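Local coordinates for family 88 glycosyl hydrolase (Bacteroides thetaiotaomicron, PDB 5NOA), which probably hydrolyses unsaturated uronic-acid-bearing sugars released from complex plant glycans by gut bacteria, at residues K39-Y43 with L329-I335; V33-I37 with A368-V372. One frame throughout, in Å; residues are numbered along the deposited sequence.

Contact 1. Residues K39-Y43 with L329-I335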
# COMPACT_ATOMS: atom_id res chain seq x y z
N LYS A 39 2.64 -19.74 -5.56
CA LYS A 39 1.37 -20.13 -6.18
C LYS A 39 0.57 -18.88 -6.62
O LYS A 39 0.05 -18.82 -7.71
CB LYS A 39 0.56 -20.98 -5.21
CG LYS A 39 -0.71 -21.58 -5.77
CD LYS A 39 -1.43 -22.43 -4.73
CE LYS A 39 -1.77 -21.67 -3.43
NZ LYS A 39 -3.08 -22.01 -2.78
N VAL A 40 0.51 -17.90 -5.74
CA VAL A 40 -0.22 -16.67 -5.97
C VAL A 40 0.42 -15.84 -7.08
O VAL A 40 -0.26 -15.35 -7.98
CB VAL A 40 -0.32 -15.88 -4.64
CG1 VAL A 40 -0.81 -14.47 -4.84
CG2 VAL A 40 -1.25 -16.63 -3.69
N ASN A 41 1.71 -15.61 -6.95
CA ASN A 41 2.39 -14.76 -7.91
C ASN A 41 2.47 -15.43 -9.26
O ASN A 41 2.31 -14.80 -10.31
CB ASN A 41 3.73 -14.31 -7.38
CG ASN A 41 4.15 -12.95 -7.89
OD1 ASN A 41 3.29 -12.18 -8.30
ND2 ASN A 41 5.43 -12.63 -7.86
N GLY A 42 2.68 -16.74 -9.26
CA GLY A 42 2.65 -17.51 -10.50
C GLY A 42 1.30 -17.46 -11.19
O GLY A 42 1.23 -17.31 -12.43
N TYR A 43 0.22 -17.61 -10.41
CA TYR A 43 -1.13 -17.53 -10.97
C TYR A 43 -1.30 -16.17 -11.67
O TYR A 43 -1.82 -16.08 -12.79
CB TYR A 43 -2.17 -17.76 -9.88
CG TYR A 43 -3.58 -17.60 -10.34
CD1 TYR A 43 -4.29 -18.63 -10.91
CD2 TYR A 43 -4.21 -16.37 -10.24
CE1 TYR A 43 -5.60 -18.46 -11.33
CE2 TYR A 43 -5.50 -16.17 -10.67
CZ TYR A 43 -6.19 -17.22 -11.22
OH TYR A 43 -7.47 -17.01 -11.64
N LEU A 329 -7.59 -16.82 -0.01
CA LEU A 329 -6.79 -17.59 -0.93
C LEU A 329 -7.55 -18.78 -1.47
O LEU A 329 -8.13 -19.53 -0.73
CB LEU A 329 -5.56 -18.09 -0.20
CG LEU A 329 -4.60 -19.03 -0.96
CD1 LEU A 329 -3.95 -18.32 -2.13
CD2 LEU A 329 -3.56 -19.52 0.03
N GLN A 330 -7.51 -18.95 -2.78
CA GLN A 330 -8.10 -20.12 -3.46
C GLN A 330 -6.98 -21.06 -3.83
O GLN A 330 -5.82 -20.64 -3.96
CB GLN A 330 -8.87 -19.67 -4.71
CG GLN A 330 -9.89 -18.58 -4.33
CD GLN A 330 -10.96 -18.29 -5.32
OE1 GLN A 330 -10.98 -18.86 -6.40
NE2 GLN A 330 -11.90 -17.38 -4.95
N PRO A 331 -7.29 -22.35 -3.98
CA PRO A 331 -6.22 -23.33 -4.15
C PRO A 331 -5.43 -23.26 -5.42
O PRO A 331 -4.36 -23.84 -5.49
CB PRO A 331 -6.95 -24.67 -3.96
CG PRO A 331 -8.39 -24.37 -4.16
CD PRO A 331 -8.59 -22.98 -3.72
N ASP A 332 -5.89 -22.52 -6.41
CA ASP A 332 -5.07 -22.30 -7.60
C ASP A 332 -4.19 -21.05 -7.52
O ASP A 332 -3.45 -20.76 -8.43
CB ASP A 332 -5.90 -22.24 -8.86
CG ASP A 332 -6.99 -21.19 -8.83
OD1 ASP A 332 -7.13 -20.47 -7.79
OD2 ASP A 332 -7.72 -21.09 -9.83
N GLY A 333 -4.28 -20.31 -6.41
CA GLY A 333 -3.52 -19.10 -6.23
C GLY A 333 -4.29 -17.80 -6.44
O GLY A 333 -3.75 -16.74 -6.18
N LYS A 334 -5.55 -17.87 -6.84
CA LYS A 334 -6.37 -16.67 -6.95
C LYS A 334 -6.63 -16.09 -5.56
O LYS A 334 -6.85 -16.82 -4.60
CB LYS A 334 -7.67 -17.01 -7.67
CG LYS A 334 -8.53 -15.81 -7.94
CD LYS A 334 -9.73 -16.19 -8.81
CE LYS A 334 -10.59 -14.98 -9.10
NZ LYS A 334 -11.71 -15.35 -10.00
N ILE A 335 -6.56 -14.77 -5.45
CA ILE A 335 -6.89 -14.05 -4.22
C ILE A 335 -8.26 -13.44 -4.37
O ILE A 335 -8.46 -12.53 -5.15
CB ILE A 335 -5.86 -12.94 -3.95
CG1 ILE A 335 -4.44 -13.52 -3.85
CG2 ILE A 335 -6.24 -12.13 -2.71
CD1 ILE A 335 -4.32 -14.67 -2.87
O HOH W 1 -3.02 -14.48 -7.64
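A type I beta turn from Gln330 to Gly333 lies against helix 29-47, the first helix of an (alpha/alpha)6-barrel, with Gly333 pressed onto Val40 at a CA-CA distance of 4.1 Å. A CB on Gly333 would clash with Lys39 O, and its positive phi of 102° also calls for glycine. The Lys39 chain bends at its far end, where NZ donates a hydrogen bond to Gln330 O at 3.3 Å; Gly333 N grips the same oxygen from the opposite face. Val40 CG2 meets Leu329 CD1 at 3.5 Å and also packs on Ile335 CD1, whose side chain crosses it at about a right angle. One water donates to both Val40 O and Gly333 O. Tyr43 CG is anti to the backbone N (chi1 176°), which sets the ring with Lys334 CA over one face and Tyr43 CD1 3.4 Å from Asp332 O, met obliquely; Lys334 CB makes an off-centre CH-pi contact, 4.2 Å from the Tyr43 centroid. Replacing Tyr43 with an alanine would probably leave Lys334 CB and Asp332 O without their aromatic neighbour and open a gap. The turn follows helix 310-328, and Val40 and Ile335 both reach Phe364 on helix 358-377.

Contact 2. Residues V33-I37 with A368-V372; sequences VVDII and ACERV
Val372 CG2 sits among three side chains of the facing helix: Val33 CG1 at 3.6 Å, Val34 CG2 and Ile37 CD1. The pair is the antiparallel packing of the first and last helices of the (alpha/alpha)6-barrel, which brings the two ends of the chain together; the short axes approach to 9.4 Å at 157°. The side chains of Val33 and Val372 lie alongside one another, pointing opposite ways, while that of Val34 stands roughly perpendicular to Val372. A turn further along, Ile37 CG1 presses on Ala368 CB at 3.6 Å. With CG1 beside the backbone N and chi2 extended (162°), the chain of Ile37 carries CD1 over the Ala368-Cys369 peptide to Cys369 SG at 4.0 Å. Val33 CG1 also lies 3.5 Å from Ala368 O, which accepts from Val372 N within its own helix. In the next shell, Ala68 and Leu71 of helix 56-72 back Ile37, while Trp321 of helix 310-328 touches Val33, Ala368 and Arg371. Arg371 is tied by NH2 in a salt bridge to Glu318 OE1, and Val33 CG2 lies at the edge of its guanidinium, 4.2 Å from Arg371 CD.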
# COMPACT_ATOMS: atom_id res chain seq x y z
N VAL A 33 4.34 -20.84 3.61
CA VAL A 33 3.93 -19.53 3.15
C VAL A 33 4.72 -19.15 1.89
O VAL A 33 4.16 -18.56 0.97
CB VAL A 33 4.10 -18.47 4.23
CG1 VAL A 33 3.69 -17.10 3.72
CG2 VAL A 33 3.26 -18.86 5.44
N VAL A 34 6.01 -19.51 1.80
CA VAL A 34 6.74 -19.33 0.55
C VAL A 34 6.03 -20.04 -0.59
O VAL A 34 5.91 -19.47 -1.69
CB VAL A 34 8.20 -19.75 0.69
CG1 VAL A 34 8.94 -19.74 -0.65
CG2 VAL A 34 8.91 -18.81 1.66
N ASP A 35 5.59 -21.28 -0.38
CA ASP A 35 4.88 -22.00 -1.42
C ASP A 35 3.60 -21.24 -1.85
O ASP A 35 3.27 -21.19 -3.04
CB ASP A 35 4.53 -23.42 -0.97
CG ASP A 35 5.72 -24.34 -0.87
OD1 ASP A 35 6.78 -24.04 -1.42
OD2 ASP A 35 5.56 -25.40 -0.21
N ILE A 36 2.90 -20.65 -0.90
CA ILE A 36 1.73 -19.84 -1.22
C ILE A 36 2.12 -18.62 -2.07
O ILE A 36 1.46 -18.31 -3.06
CB ILE A 36 1.00 -19.41 0.08
CG1 ILE A 36 0.27 -20.60 0.68
CG2 ILE A 36 0.07 -18.25 -0.17
CD1 ILE A 36 -0.24 -20.41 2.10
N ILE A 37 3.19 -17.94 -1.69
CA ILE A 37 3.66 -16.80 -2.47
C ILE A 37 3.91 -17.17 -3.93
O ILE A 37 3.45 -16.48 -4.83
CB ILE A 37 4.94 -16.19 -1.84
CG1 ILE A 37 4.57 -15.48 -0.54
CG2 ILE A 37 5.66 -15.22 -2.76
CD1 ILE A 37 5.74 -15.21 0.39
N ALA A 368 2.06 -11.75 2.93
CA ALA A 368 2.69 -13.08 2.96
C ALA A 368 4.20 -12.99 3.13
O ALA A 368 4.79 -13.76 3.90
CB ALA A 368 2.34 -13.85 1.71
N CYS A 369 4.84 -12.05 2.43
CA CYS A 369 6.27 -11.94 2.53
C CYS A 369 6.66 -11.58 3.96
O CYS A 369 7.67 -12.09 4.49
CB CYS A 369 6.81 -10.92 1.55
SG CYS A 369 6.77 -11.44 -0.19
N GLU A 370 5.95 -10.63 4.55
CA GLU A 370 6.27 -10.22 5.91
C GLU A 370 6.02 -11.35 6.91
O GLU A 370 6.76 -11.46 7.90
CB GLU A 370 5.55 -8.94 6.30
CG GLU A 370 6.18 -8.24 7.47
CD GLU A 370 7.62 -7.78 7.23
OE1 GLU A 370 8.03 -7.50 6.07
OE2 GLU A 370 8.36 -7.71 8.21
N ARG A 371 5.04 -12.19 6.64
CA ARG A 371 4.83 -13.35 7.48
C ARG A 371 5.99 -14.31 7.43
O ARG A 371 6.38 -14.85 8.46
CB ARG A 371 3.55 -14.09 7.08
CG ARG A 371 3.32 -15.27 7.99
CD ARG A 371 1.93 -15.75 7.98
NE ARG A 371 1.69 -16.76 9.00
CZ ARG A 371 1.46 -16.51 10.29
NH1 ARG A 371 1.40 -15.30 10.78
NH2 ARG A 371 1.26 -17.53 11.10
N VAL A 372 6.55 -14.56 6.24
CA VAL A 372 7.74 -15.41 6.15
C VAL A 372 8.85 -14.87 7.03
O VAL A 372 9.50 -15.64 7.75
CB VAL A 372 8.20 -15.55 4.69
CG1 VAL A 372 9.56 -16.24 4.61
CG2 VAL A 372 7.19 -16.31 3.89

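Overall arrangement
Both contacts use helix 29-47, contact 2 through residues 33-37 and contact 1 through residues 39-43, with a single residue between them; their centres are about 12 Å apart. They meet directly where Leu329 CD2 packs on Ile36 CG2 at 3.9 Å. In sequence, residues 39-335, which span contact 1, all fall between the two segments of contact 2. Thus the first helix pairs with the last helix, 358-377, near its start and receives the turn that follows helix 310-328 further along. Helix 358-377 also serves both, with Phe364, already against contact 1, also touching Ile36 of contact 2. The contact centres lie about 20 and 17 Å from the chain centre, on the same side.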